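Local coordinates for BH1408 protein (Bacillus halodurans, PDB 4E0A) that probably acts as an N-acetyltransferase of the GNAT family, transferring an acetyl group to an amine, at residues Ala6-Thr19 with Pro38-Gln50. The protein carries 1 engineered substitution. Residues are numbered along the deposited sequence; the frame is centred on the assembly and turned at random.
Sequences ATVQDYEEVARLHT and PTLNPSRFQAAVQ. Engineered in segment 38-50: Arg44 (natural residue Phe).
Tyr11 lies across the start of helix 42-50, with CB of Pro42 over one ring face and its hydroxyl reaching the backbone of Leu40. That CB sits over the centre of the ring, 3.9 Å from the Tyr11 ring centroid, a CH-pi contact that suits a rigid proline in the first turn of a helix. At the ring edge Tyr11 OH donates to Leu40 O at 2.7 Å, nearly in line with the carbonyl. With CG anti to the backbone N (chi1 166°), the Tyr11 ring swings out from its helix far enough to make both contacts. A phenylalanine in its place would probably keep the packing on Pro42 but leave Leu40 O without this donor.

Phe45 enters beside it, the two ring planes inclined at 54°. Its edge carbon CE2 lies 3.6 Å from Thr7 O, and its CE1 meets CG1 of Val14 at 3.7 Å; a flat, apolar ring reaches both the turn before helix 11-28 and its first turns. In this GNAT fold helix 11-28 and helix 42-50 follow one another between strand 2-5 and strand 54-62; the axes of 11-19 and 42-50 are inclined at 107°, and Ala6 and Val49 both touch Val56 of strand 54-62. The methyl of Ala6 meets Phe45 CZ and Val49 CG2, a place that suits a small residue because a ring and a valine both press on it; Val49 CG2 also lies over one face of Phe45, toward the rim.

At the other end, Thr39 OG1 is shared by two partners, His18 ND1 at 2.8 Å (nearly straight, at the imidazole edge) and Thr19 OG1, also at 2.8 Å. A hydroxyl suits this place because it can both give and accept. Between these polar and aromatic groups, Leu40 CD2 packs 3.9 Å from Val14 CG1.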
ATOM      1  N   ALA A   6     -10.550  22.487  -9.890  1.00 14.67           N
ATOM      2  CA  ALA A   6      -9.989  23.524  -9.046  1.00 12.38           C
ATOM      3  C   ALA A   6      -9.213  24.544  -9.871  1.00 13.88           C
ATOM      4  O   ALA A   6      -8.804  24.285 -11.014  1.00 15.06           O
ATOM      5  CB  ALA A   6      -9.072  22.902  -7.993  1.00 10.25           C
ATOM      6  N   THR A   7      -9.021  25.716  -9.292  1.00 15.93           N
ATOM      7  CA  THR A   7      -8.017  26.632  -9.808  1.00 23.95           C
ATOM      8  C   THR A   7      -7.017  26.903  -8.695  1.00 23.19           C
ATOM      9  O   THR A   7      -7.239  26.532  -7.536  1.00 16.82           O
ATOM     10  CB  THR A   7      -8.624  27.961 -10.292  1.00 26.67           C
ATOM     11  OG1 THR A   7      -8.807  28.839  -9.175  1.00 30.58           O
ATOM     12  CG2 THR A   7      -9.962  27.725 -10.983  1.00 26.56           C
ATOM     13  N   VAL A   8      -5.920  27.559  -9.042  1.00 26.95           N
ATOM     14  CA  VAL A   8      -4.889  27.887  -8.063  1.00 31.28           C
ATOM     15  C   VAL A   8      -5.468  28.692  -6.900  1.00 21.33           C
ATOM     16  O   VAL A   8      -5.111  28.476  -5.747  1.00 23.58           O
ATOM     17  CB  VAL A   8      -3.692  28.607  -8.732  1.00 43.06           C
ATOM     18  CG1 VAL A   8      -2.864  29.375  -7.708  1.00 47.85           C
ATOM     19  CG2 VAL A   8      -2.835  27.589  -9.486  1.00 44.90           C
ATOM     20  N   GLN A   9      -6.401  29.577  -7.210  1.00 17.82           N
ATOM     21  CA  GLN A   9      -7.079  30.411  -6.216  1.00 25.95           C
ATOM     22  C   GLN A   9      -7.857  29.610  -5.147  1.00 20.67           C
ATOM     23  O   GLN A   9      -8.253  30.153  -4.117  1.00 20.71           O
ATOM     24  CB  GLN A   9      -8.014  31.386  -6.942  1.00 37.87           C
ATOM     25  CG  GLN A   9      -8.648  32.476  -6.087  1.00 49.91           C
ATOM     26  CD  GLN A   9      -9.611  33.345  -6.890  1.00 59.98           C
ATOM     27  OE1 GLN A   9      -9.798  33.137  -8.090  1.00 61.82           O
ATOM     28  NE2 GLN A   9     -10.225  34.324  -6.226  1.00 63.00           N
ATOM     29  N   ASP A  10      -8.074  28.321  -5.396  1.00 15.40           N
ATOM     30  CA  ASP A  10      -8.780  27.464  -4.448  1.00 14.76           C
ATOM     31  C   ASP A  10      -7.887  26.974  -3.304  1.00 12.24           C
ATOM     32  O   ASP A  10      -8.378  26.342  -2.375  1.00 12.61           O
ATOM     33  CB  ASP A  10      -9.400  26.248  -5.161  1.00 10.58           C
ATOM     34  CG  ASP A  10     -10.526  26.639  -6.100  1.00 14.30           C
ATOM     35  OD1 ASP A  10     -11.230  27.624  -5.795  1.00 12.48           O
ATOM     36  OD2 ASP A  10     -10.707  25.965  -7.136  1.00 15.15           O
ATOM     37  N   TYR A  11      -6.590  27.283  -3.371  1.00  9.91           N
ATOM     38  CA  TYR A  11      -5.626  26.692  -2.443  1.00 12.16           C
ATOM     39  C   TYR A  11      -6.007  26.813  -0.962  1.00 10.84           C
ATOM     40  O   TYR A  11      -6.025  25.816  -0.237  1.00 10.99           O
ATOM     41  CB  TYR A  11      -4.197  27.228  -2.664  1.00 13.49           C
ATOM     42  CG  TYR A  11      -3.321  26.867  -1.483  1.00 13.50           C
ATOM     43  CD1 TYR A  11      -2.917  25.553  -1.280  1.00 15.69           C
ATOM     44  CD2 TYR A  11      -2.960  27.821  -0.531  1.00 13.79           C
ATOM     45  CE1 TYR A  11      -2.152  25.195  -0.176  1.00 15.33           C
ATOM     46  CE2 TYR A  11      -2.198  27.471   0.580  1.00  8.70           C
ATOM     47  CZ  TYR A  11      -1.796  26.162   0.749  1.00 10.30           C
ATOM     48  OH  TYR A  11      -1.050  25.796   1.841  1.00 15.34           O
ATOM     49  N   GLU A  12      -6.293  28.029  -0.510  1.00 11.96           N
ATOM     50  CA  GLU A  12      -6.497  28.260   0.915  1.00 13.49           C
ATOM     51  C   GLU A  12      -7.632  27.414   1.481  1.00 15.27           C
ATOM     52  O   GLU A  12      -7.488  26.786   2.529  1.00 14.01           O
ATOM     53  CB  GLU A  12      -6.713  29.757   1.222  1.00 15.89           C
ATOM     54  CG  GLU A  12      -5.392  30.485   1.430  1.00 21.15           C
ATOM     55  CD  GLU A  12      -5.531  31.989   1.612  1.00 31.24           C
ATOM     56  OE1 GLU A  12      -6.660  32.480   1.815  1.00 28.94           O
ATOM     57  OE2 GLU A  12      -4.489  32.680   1.543  1.00 35.90           O
ATOM     58  N   GLU A  13      -8.748  27.383   0.768  1.00 13.49           N
ATOM     59  CA  GLU A  13      -9.873  26.557   1.168  1.00 14.99           C
ATOM     60  C   GLU A  13      -9.572  25.072   1.092  1.00 12.42           C
ATOM     61  O   GLU A  13      -9.927  24.317   1.995  1.00 11.80           O
ATOM     62  CB  GLU A  13     -11.066  26.848   0.284  1.00 21.83           C
ATOM     63  CG  GLU A  13     -11.667  28.167   0.571  1.00 32.51           C
ATOM     64  CD  GLU A  13     -13.134  28.035   0.738  1.00 41.97           C
ATOM     65  OE1 GLU A  13     -13.566  27.469   1.768  1.00 45.85           O
ATOM     66  OE2 GLU A  13     -13.841  28.467  -0.183  1.00 46.08           O
ATOM     67  N   VAL A  14      -8.953  24.643  -0.002  1.00  8.37           N
ATOM     68  CA  VAL A  14      -8.591  23.238  -0.120  1.00  6.54           C
ATOM     69  C   VAL A  14      -7.608  22.834   0.985  1.00 14.37           C
ATOM     70  O   VAL A  14      -7.738  21.757   1.570  1.00 10.18           O
ATOM     71  CB  VAL A  14      -8.032  22.925  -1.508  1.00  8.42           C
ATOM     72  CG1 VAL A  14      -7.417  21.499  -1.548  1.00 16.15           C
ATOM     73  CG2 VAL A  14      -9.140  23.096  -2.554  1.00  9.61           C
ATOM     74  N   ALA A  15      -6.650  23.710   1.294  1.00 12.93           N
ATOM     75  CA  ALA A  15      -5.688  23.436   2.361  1.00 11.52           C
ATOM     76  C   ALA A  15      -6.359  23.249   3.725  1.00 13.36           C
ATOM     77  O   ALA A  15      -5.991  22.357   4.503  1.00 14.06           O
ATOM     78  CB  ALA A  15      -4.601  24.529   2.419  1.00 11.12           C
ATOM     79  N   ARG A  16      -7.345  24.088   4.007  1.00 11.07           N
ATOM     80  CA  ARG A  16      -8.068  24.030   5.272  1.00 14.56           C
ATOM     81  C   ARG A  16      -8.755  22.677   5.435  1.00 14.82           C
ATOM     82  O   ARG A  16      -8.689  22.044   6.500  1.00 12.73           O
ATOM     83  CB  ARG A  16      -9.098  25.166   5.340  1.00 14.98           C
ATOM     84  CG  ARG A  16      -9.958  25.151   6.601  1.00 19.83           C
ATOM     85  CD  ARG A  16     -10.948  26.305   6.622  1.00 26.99           C
ATOM     86  NE  ARG A  16     -11.962  26.214   5.570  1.00 35.43           N
ATOM     87  CZ  ARG A  16     -13.111  25.555   5.699  1.00 37.15           C
ATOM     88  NH1 ARG A  16     -13.388  24.927   6.835  1.00 34.56           N
ATOM     89  NH2 ARG A  16     -13.984  25.530   4.698  1.00 37.86           N
ATOM     90  N   LEU A  17      -9.404  22.225   4.369  1.00 13.67           N
ATOM     91  CA  LEU A  17     -10.021  20.900   4.367  1.00 10.03           C
ATOM     92  C   LEU A  17      -8.988  19.792   4.539  1.00 13.79           C
ATOM     93  O   LEU A  17      -9.222  18.843   5.281  1.00 15.75           O
ATOM     94  CB  LEU A  17     -10.802  20.672   3.068  1.00  8.27           C
ATOM     95  CG  LEU A  17     -12.267  21.117   3.033  1.00 16.92           C
ATOM     96  CD1 LEU A  17     -12.527  22.431   3.742  1.00 22.94           C
ATOM     97  CD2 LEU A  17     -12.709  21.201   1.575  1.00 14.85           C
ATOM     98  N   HIS A  18      -7.854  19.907   3.856  1.00 11.29           N
ATOM     99  CA  HIS A  18      -6.820  18.886   3.980  1.00 10.03           C
ATOM    100  C   HIS A  18      -6.349  18.779   5.429  1.00 11.85           C
ATOM    101  O   HIS A  18      -6.101  17.681   5.941  1.00 11.57           O
ATOM    102  CB  HIS A  18      -5.637  19.172   3.059  1.00  9.20           C
ATOM    103  CG  HIS A  18      -4.579  18.109   3.105  1.00 16.28           C
ATOM    104  ND1 HIS A  18      -3.508  18.162   3.971  1.00 17.93           N
ATOM    105  CD2 HIS A  18      -4.433  16.963   2.397  1.00 17.28           C
ATOM    106  CE1 HIS A  18      -2.743  17.099   3.791  1.00 18.34           C
ATOM    107  NE2 HIS A  18      -3.283  16.355   2.846  1.00 22.67           N
ATOM    108  N   THR A  19      -6.261  19.928   6.089  1.00 14.48           N
ATOM    109  CA  THR A  19      -5.816  19.984   7.478  1.00 15.97           C
ATOM    110  C   THR A  19      -6.758  19.277   8.461  1.00 17.19           C
ATOM    111  O   THR A  19      -6.279  18.606   9.380  1.00 11.68           O
ATOM    112  CB  THR A  19      -5.533  21.438   7.907  1.00 14.80           C
ATOM    113  OG1 THR A  19      -4.407  21.913   7.160  1.00 14.11           O
ATOM    114  CG2 THR A  19      -5.208  21.523   9.406  1.00 13.18           C
ATOM    115  N   PRO A  38       1.469  24.841   6.954  1.00 12.70           N
ATOM    116  CA  PRO A  38       0.236  24.151   6.561  1.00 12.44           C
ATOM    117  C   PRO A  38       0.483  22.662   6.449  1.00 12.21           C
ATOM    118  O   PRO A  38       1.608  22.256   6.662  1.00 12.49           O
ATOM    119  CB  PRO A  38      -0.065  24.735   5.172  1.00 15.66           C
ATOM    120  CG  PRO A  38       1.251  25.081   4.614  1.00 16.34           C
ATOM    121  CD  PRO A  38       2.162  25.437   5.793  1.00 16.32           C
ATOM    122  N   THR A  39      -0.551  21.884   6.133  1.00 14.56           N
ATOM    123  CA  THR A  39      -0.409  20.443   5.941  1.00 14.40           C
ATOM    124  C   THR A  39      -0.382  20.142   4.460  1.00 14.65           C
ATOM    125  O   THR A  39      -0.008  19.053   4.055  1.00 17.28           O
ATOM    126  CB  THR A  39      -1.578  19.661   6.564  1.00 13.98           C
ATOM    127  OG1 THR A  39      -2.803  20.003   5.890  1.00 15.46           O
ATOM    128  CG2 THR A  39      -1.702  19.985   8.057  1.00 12.00           C
ATOM    129  N   LEU A  40      -0.786  21.120   3.655  1.00 12.31           N
ATOM    130  CA  LEU A  40      -0.772  20.997   2.200  1.00 14.83           C
ATOM    131  C   LEU A  40       0.150  22.058   1.602  1.00 13.49           C
ATOM    132  O   LEU A  40      -0.042  23.265   1.796  1.00 16.74           O
ATOM    133  CB  LEU A  40      -2.189  21.139   1.610  1.00 13.37           C
ATOM    134  CG  LEU A  40      -2.290  21.110   0.075  1.00 20.38           C
ATOM    135  CD1 LEU A  40      -1.802  19.785  -0.489  1.00 28.04           C
ATOM    136  CD2 LEU A  40      -3.724  21.401  -0.396  1.00 16.46           C
ATOM    137  N   ASN A  41       1.153  21.605   0.866  1.00 10.12           N
ATOM    138  CA  ASN A  41       2.093  22.531   0.244  1.00 11.15           C
ATOM    139  C   ASN A  41       1.419  23.210  -0.950  1.00 14.01           C
ATOM    140  O   ASN A  41       0.818  22.535  -1.788  1.00 11.89           O
ATOM    141  CB  ASN A  41       3.354  21.756  -0.178  1.00 17.09           C
ATOM    142  CG  ASN A  41       4.386  22.634  -0.852  1.00 18.04           C
ATOM    143  OD1 ASN A  41       4.126  23.218  -1.899  1.00 23.70           O
ATOM    144  ND2 ASN A  41       5.583  22.703  -0.269  1.00 14.34           N
ATOM    145  N   PRO A  42       1.490  24.550  -1.015  1.00 17.04           N
ATOM    146  CA  PRO A  42       0.859  25.312  -2.100  1.00 22.38           C
ATOM    147  C   PRO A  42       1.418  24.998  -3.493  1.00 21.32           C
ATOM    148  O   PRO A  42       0.637  24.896  -4.439  1.00 17.93           O
ATOM    149  CB  PRO A  42       1.126  26.777  -1.714  1.00 22.31           C
ATOM    150  CG  PRO A  42       2.263  26.727  -0.765  1.00 19.80           C
ATOM    151  CD  PRO A  42       2.134  25.433  -0.026  1.00 19.64           C
ATOM    152  N   SER A  43       2.738  24.857  -3.626  1.00 17.67           N
ATOM    153  CA  SER A  43       3.320  24.498  -4.919  1.00 18.84           C
ATOM    154  C   SER A  43       2.888  23.100  -5.371  1.00 19.13           C
ATOM    155  O   SER A  43       2.651  22.862  -6.558  1.00 18.33           O
ATOM    156  CB  SER A  43       4.848  24.610  -4.895  1.00 21.25           C
ATOM    157  OG  SER A  43       5.236  25.974  -4.871  1.00 24.82           O
ATOM    158  N   ARG A  44       2.761  22.179  -4.427  1.00 17.14           N
ATOM    159  CA  ARG A  44       2.354  20.826  -4.778  1.00 19.59           C
ATOM    160  C   ARG A  44       0.869  20.758  -5.132  1.00 22.83           C
ATOM    161  O   ARG A  44       0.450  19.949  -5.964  1.00 20.60           O
ATOM    162  CB  ARG A  44       2.731  19.847  -3.675  1.00 23.04           C
ATOM    163  CG  ARG A  44       4.245  19.814  -3.443  1.00 35.06           C
ATOM    164  CD  ARG A  44       4.706  18.558  -2.720  1.00 43.47           C
ATOM    165  NE  ARG A  44       6.165  18.491  -2.651  1.00 48.31           N
ATOM    166  CZ  ARG A  44       6.936  18.000  -3.617  1.00 48.65           C
ATOM    167  NH1 ARG A  44       6.391  17.530  -4.728  1.00 51.77           N
ATOM    168  NH2 ARG A  44       8.255  17.979  -3.473  1.00 47.22           N
ATOM    169  N   PHE A  45       0.075  21.620  -4.503  1.00 18.06           N
ATOM    170  CA  PHE A  45      -1.313  21.770  -4.901  1.00 16.00           C
ATOM    171  C   PHE A  45      -1.353  22.261  -6.347  1.00 18.46           C
ATOM    172  O   PHE A  45      -2.034  21.682  -7.194  1.00 14.60           O
ATOM    173  CB  PHE A  45      -2.034  22.762  -3.991  1.00 13.50           C
ATOM    174  CG  PHE A  45      -3.432  23.069  -4.434  1.00 14.99           C
ATOM    175  CD1 PHE A  45      -4.427  22.116  -4.327  1.00 16.19           C
ATOM    176  CD2 PHE A  45      -3.747  24.309  -4.975  1.00 17.35           C
ATOM    177  CE1 PHE A  45      -5.729  22.401  -4.734  1.00 14.33           C
ATOM    178  CE2 PHE A  45      -5.047  24.599  -5.388  1.00 18.09           C
ATOM    179  CZ  PHE A  45      -6.034  23.639  -5.269  1.00 18.16           C
ATOM    180  N   GLN A  46      -0.608  23.322  -6.632  1.00 17.71           N
ATOM    181  CA  GLN A  46      -0.595  23.876  -7.982  1.00 22.65           C
ATOM    182  C   GLN A  46      -0.183  22.820  -9.018  1.00 22.15           C
ATOM    183  O   GLN A  46      -0.782  22.720 -10.085  1.00 19.61           O
ATOM    184  CB  GLN A  46       0.300  25.114  -8.067  1.00 26.84           C
ATOM    185  CG  GLN A  46       0.417  25.684  -9.479  1.00 39.50           C
ATOM    186  CD  GLN A  46       1.448  26.801  -9.590  1.00 51.92           C
ATOM    187  OE1 GLN A  46       2.141  27.130  -8.623  1.00 56.81           O
ATOM    188  NE2 GLN A  46       1.552  27.390 -10.779  1.00 55.14           N
ATOM    189  N   ALA A  47       0.829  22.022  -8.694  1.00 14.42           N
ATOM    190  CA  ALA A  47       1.246  20.955  -9.601  1.00 20.19           C
ATOM    191  C   ALA A  47       0.133  19.939  -9.853  1.00 21.15           C
ATOM    192  O   ALA A  47       0.040  19.387 -10.948  1.00 20.58           O
ATOM    193  CB  ALA A  47       2.492  20.249  -9.077  1.00 17.69           C
ATOM    194  N   ALA A  48      -0.702  19.677  -8.847  1.00 17.07           N
ATOM    195  CA  ALA A  48      -1.748  18.672  -9.006  1.00 15.57           C
ATOM    196  C   ALA A  48      -2.824  19.239  -9.899  1.00 16.97           C
ATOM    197  O   ALA A  48      -3.362  18.538 -10.757  1.00 17.85           O
ATOM    198  CB  ALA A  48      -2.331  18.255  -7.666  1.00 15.63           C
ATOM    199  N   VAL A  49      -3.123  20.520  -9.694  1.00 15.32           N
ATOM    200  CA  VAL A  49      -4.122  21.219 -10.492  1.00 19.14           C
ATOM    201  C   VAL A  49      -3.757  21.230 -11.989  1.00 23.58           C
ATOM    202  O   VAL A  49      -4.611  21.002 -12.857  1.00 24.15           O
ATOM    203  CB  VAL A  49      -4.323  22.663  -9.969  1.00 16.58           C
ATOM    204  CG1 VAL A  49      -5.171  23.497 -10.948  1.00 19.87           C
ATOM    205  CG2 VAL A  49      -4.945  22.656  -8.548  1.00 12.97           C
ATOM    206  N   GLN A  50      -2.483  21.465 -12.279  1.00 24.41           N
ATOM    207  CA  GLN A  50      -2.022  21.675 -13.647  1.00 24.71           C
ATOM    208  C   GLN A  50      -1.326  20.457 -14.247  1.00 26.61           C
ATOM    209  O   GLN A  50      -0.940  20.475 -15.413  1.00 27.31           O
ATOM    210  CB  GLN A  50      -1.067  22.864 -13.687  1.00 28.91           C
ATOM    211  CG  GLN A  50      -1.699  24.178 -13.260  1.00 35.57           C
ATOM    212  CD  GLN A  50      -0.673  25.283 -13.090  1.00 41.62           C
ATOM    213  OE1 GLN A  50       0.533  25.028 -13.055  1.00 43.17           O
ATOM    214  NE2 GLN A  50      -1.147  26.519 -12.980  1.00 44.03           N
TER